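Local coordinates for putative isocitrate dehydrogenase, NAD-dependent (Methylococcus capsulatus, PDB 6LKY), which probably catalyses the NAD-dependent oxidative decarboxylation of isocitrate, as a member of the isocitrate and isopropylmalate dehydrogenase family, at residues L244-G249 with I274-A279. The protein carries 1 engineered substitution. Numbering follows the deposited sequence.
With NAD (nicotinamide-adenine-dinucleotide), chain C; ACE (acetyl group), chain D.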
loop_
_atom_site.group_PDB
_atom_site.type_symbol
_atom_site.label_atom_id
_atom_site.label_comp_id
_atom_site.label_asym_id
_atom_site.label_seq_id
_atom_site.Cartn_x
_atom_site.Cartn_y
_atom_site.Cartn_z
ATOM N N LEU A 244 0.022 6.783 13.228
ATOM C CA LEU A 244 -0.487 5.586 13.887
ATOM C C LEU A 244 -0.823 5.833 15.345
ATOM O O LEU A 244 -1.621 5.083 15.921
ATOM C CB LEU A 244 0.556 4.469 13.811
ATOM C CG LEU A 244 0.824 3.817 12.459
ATOM C CD1 LEU A 244 1.942 2.800 12.596
ATOM C CD2 LEU A 244 -0.448 3.150 11.948
ATOM N N GLY A 245 -0.206 6.840 15.966
ATOM C CA GLY A 245 -0.526 7.194 17.337
ATOM C C GLY A 245 -1.959 7.627 17.543
ATOM O O GLY A 245 -2.389 7.746 18.696
ATOM N N LEU A 246 -2.709 7.843 16.454
ATOM C CA LEU A 246 -4.040 8.421 16.523
ATOM C C LEU A 246 -5.180 7.455 16.234
ATOM O O LEU A 246 -6.315 7.755 16.613
ATOM C CB LEU A 246 -4.144 9.596 15.534
ATOM C CG LEU A 246 -3.108 10.708 15.709
ATOM C CD1 LEU A 246 -3.158 11.697 14.548
ATOM C CD2 LEU A 246 -3.342 11.443 17.024
ATOM N N THR A 247 -4.934 6.318 15.583
ATOM C CA THR A 247 -5.999 5.597 14.888
ATOM C C THR A 247 -6.324 4.271 15.556
ATOM O O THR A 247 -5.423 3.539 15.979
ATOM C CB THR A 247 -5.641 5.334 13.418
ATOM O OG1 THR A 247 -4.268 4.940 13.310
ATOM C CG2 THR A 247 -5.854 6.583 12.585
ATOM N N ALA A 248 -7.619 3.943 15.593
ATOM C CA ALA A 248 -8.114 2.768 16.287
ATOM C C ALA A 248 -8.898 1.864 15.345
ATOM O O ALA A 248 -9.329 2.273 14.266
ATOM C CB ALA A 248 -8.990 3.160 17.481
ATOM N N GLY A 249 -9.061 0.615 15.772
ATOM C CA GLY A 249 -9.761 -0.392 15.009
ATOM C C GLY A 249 -10.636 -1.254 15.896
ATOM O O GLY A 249 -10.290 -1.528 17.056
ATOM N N ILE A 274 6.941 8.019 25.929
ATOM C CA ILE A 274 6.565 9.098 25.019
ATOM C C ILE A 274 5.501 8.690 24.004
ATOM O O ILE A 274 5.067 9.536 23.210
ATOM C CB ILE A 274 7.801 9.668 24.293
ATOM C CG1 ILE A 274 8.473 8.588 23.439
ATOM C CG2 ILE A 274 8.798 10.250 25.294
ATOM C CD1 ILE A 274 9.511 9.127 22.471
ATOM N N ALA A 275 5.082 7.421 23.982
ATOM C CA ALA A 275 4.078 6.969 23.020
ATOM C C ALA A 275 2.783 7.773 23.122
ATOM O O ALA A 275 2.298 8.070 24.216
ATOM C CB ALA A 275 3.777 5.481 23.222
ATOM N N ASN A 276 2.213 8.098 21.966
ATOM C CA ASN A 276 0.908 8.740 21.898
ATOM C C ASN A 276 -0.178 7.766 22.335
ATOM O O ASN A 276 -0.296 6.682 21.751
ATOM C CB ASN A 276 0.628 9.229 20.486
ATOM C CG ASN A 276 -0.537 10.189 20.425
ATOM O OD1 ASN A 276 -1.416 10.187 21.299
ATOM N ND2 ASN A 276 -0.553 11.025 19.389
ATOM N N PRO A 277 -0.979 8.095 23.347
ATOM C CA PRO A 277 -2.035 7.183 23.793
ATOM C C PRO A 277 -3.358 7.377 23.079
ATOM O O PRO A 277 -4.317 6.658 23.384
ATOM C CB PRO A 277 -2.163 7.535 25.285
ATOM C CG PRO A 277 -1.841 9.005 25.334
ATOM C CD PRO A 277 -0.825 9.257 24.244
ATOM N N THR A 278 -3.408 8.316 22.135
ATOM C CA THR A 278 -4.659 8.665 21.471
ATOM C C THR A 278 -5.311 7.452 20.827
ATOM O O THR A 278 -6.518 7.239 20.973
ATOM C CB THR A 278 -4.396 9.738 20.421
ATOM O OG1 THR A 278 -3.788 10.873 21.049
ATOM C CG2 THR A 278 -5.691 10.138 19.711
ATOM N N ALA A 279 -4.530 6.656 20.086
ATOM C CA ALA A 279 -5.098 5.504 19.387
ATOM C C ALA A 279 -5.774 4.547 20.362
ATOM O O ALA A 279 -6.909 4.109 20.134
ATOM C CB ALA A 279 -4.011 4.784 18.588
HETATM P PA NAD C . 4.815 -0.165 14.891
HETATM O O1A NAD C . 5.053 -0.870 16.204
HETATM O O2A NAD C . 3.387 0.269 14.766
HETATM O O5B NAD C . 5.843 1.055 14.758
HETATM C C5B NAD C . 5.856 1.806 13.547
HETATM C C4B NAD C . 6.332 3.213 13.848
HETATM O O4B NAD C . 5.230 3.906 14.468
HETATM C C3B NAD C . 7.494 3.169 14.833
HETATM O O3B NAD C . 8.480 4.131 14.488
HETATM C C2B NAD C . 6.838 3.518 16.160
HETATM O O2B NAD C . 7.714 4.162 17.099
HETATM C C1B NAD C . 5.642 4.368 15.754
HETATM N N9A NAD C . 4.663 4.120 16.803
HETATM C C8A NAD C . 3.516 3.232 16.535
HETATM N N7A NAD C . 2.750 3.493 17.769
HETATM C C5A NAD C . 2.697 4.950 17.819
HETATM C C6A NAD C . 2.585 5.449 19.249
HETATM N N6A NAD C . 1.222 5.186 19.738
HETATM N N1A NAD C . 2.828 6.899 19.227
HETATM C C2A NAD C . 4.181 7.282 18.779
HETATM N N3A NAD C . 4.909 6.142 18.216
HETATM C C4A NAD C . 4.061 5.360 17.319
HETATM O O3 NAD C . 5.092 -1.147 13.652
HETATM P PN NAD C . 6.350 -2.115 13.474
HETATM O O1N NAD C . 7.618 -1.578 14.056
HETATM O O2N NAD C . 6.458 -2.358 11.977
HETATM O O5D NAD C . 5.977 -3.485 14.227
HETATM C C5D NAD C . 6.333 -3.677 15.607
HETATM C C4D NAD C . 5.603 -4.899 16.150
HETATM O O4D NAD C . 4.205 -4.626 16.354
HETATM C C3D NAD C . 5.703 -6.081 15.184
HETATM O O3D NAD C . 6.059 -7.230 15.946
HETATM C C2D NAD C . 4.291 -6.213 14.645
HETATM O O2D NAD C . 3.914 -7.549 14.321
HETATM C C1D NAD C . 3.434 -5.705 15.796
HETATM N N1N NAD C . 2.090 -5.357 15.269
HETATM C C2N NAD C . 1.065 -5.241 16.297
HETATM C C3N NAD C . -0.248 -5.105 15.561
HETATM C C7N NAD C . -1.472 -5.420 16.427
HETATM O O7N NAD C . -2.574 -4.574 16.127
HETATM N N7N NAD C . -1.134 -5.428 17.848
HETATM C C4N NAD C . -0.369 -3.818 14.759
HETATM C C5N NAD C . 0.861 -3.551 13.914
HETATM C C6N NAD C . 2.178 -4.211 14.336
HETATM C C ACE D . 3.627 7.814 14.571
HETATM O O ACE D . 2.631 7.786 15.299
HETATM C CH3 ACE D . 3.542 7.426 13.130
#
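G245 O receives A279 N at 2.8 Å, a bond bent to 136° at the hydrogen, with the donor lying above the carbonyl plane. This bond joins the residues just before strand 248-252 to the start of helix 278-290. N276 caps that helix: its OD1 accepts from T278 N at 2.9 Å; T278 OG1 lies so close to the same oxygen that a second bond is doubtful. CG of N276 lies anti to the backbone N (chi1 -166°), which sets the amide beside G245 O, while ND2 donates to D317.

Van der Waals contacts accompany these bonds. L246 CD2 reaches N276 ND2 at 3.7 Å and makes an apolar contact with T278 CG2 at 3.8 Å; I308 of helix 294-310 touches both L246 and T278. A279 CB presses against T247 O at 3.2 Å.

The adenine of NAD sits at this junction: N6A donates to N276 O (2.9 Å) and passes G245 CA at 3.6 Å. G245 N donates to the acetyl oxygen of a probable crystallisation component. An alanine in place of N276 would probably leave T278 N without its side-chain acceptor and D317 without this donor. Adenine is thus read by a backbone carbonyl whose residue's amide is tied to both the helix start and D317, which probably helps fix where the adenine amine is met.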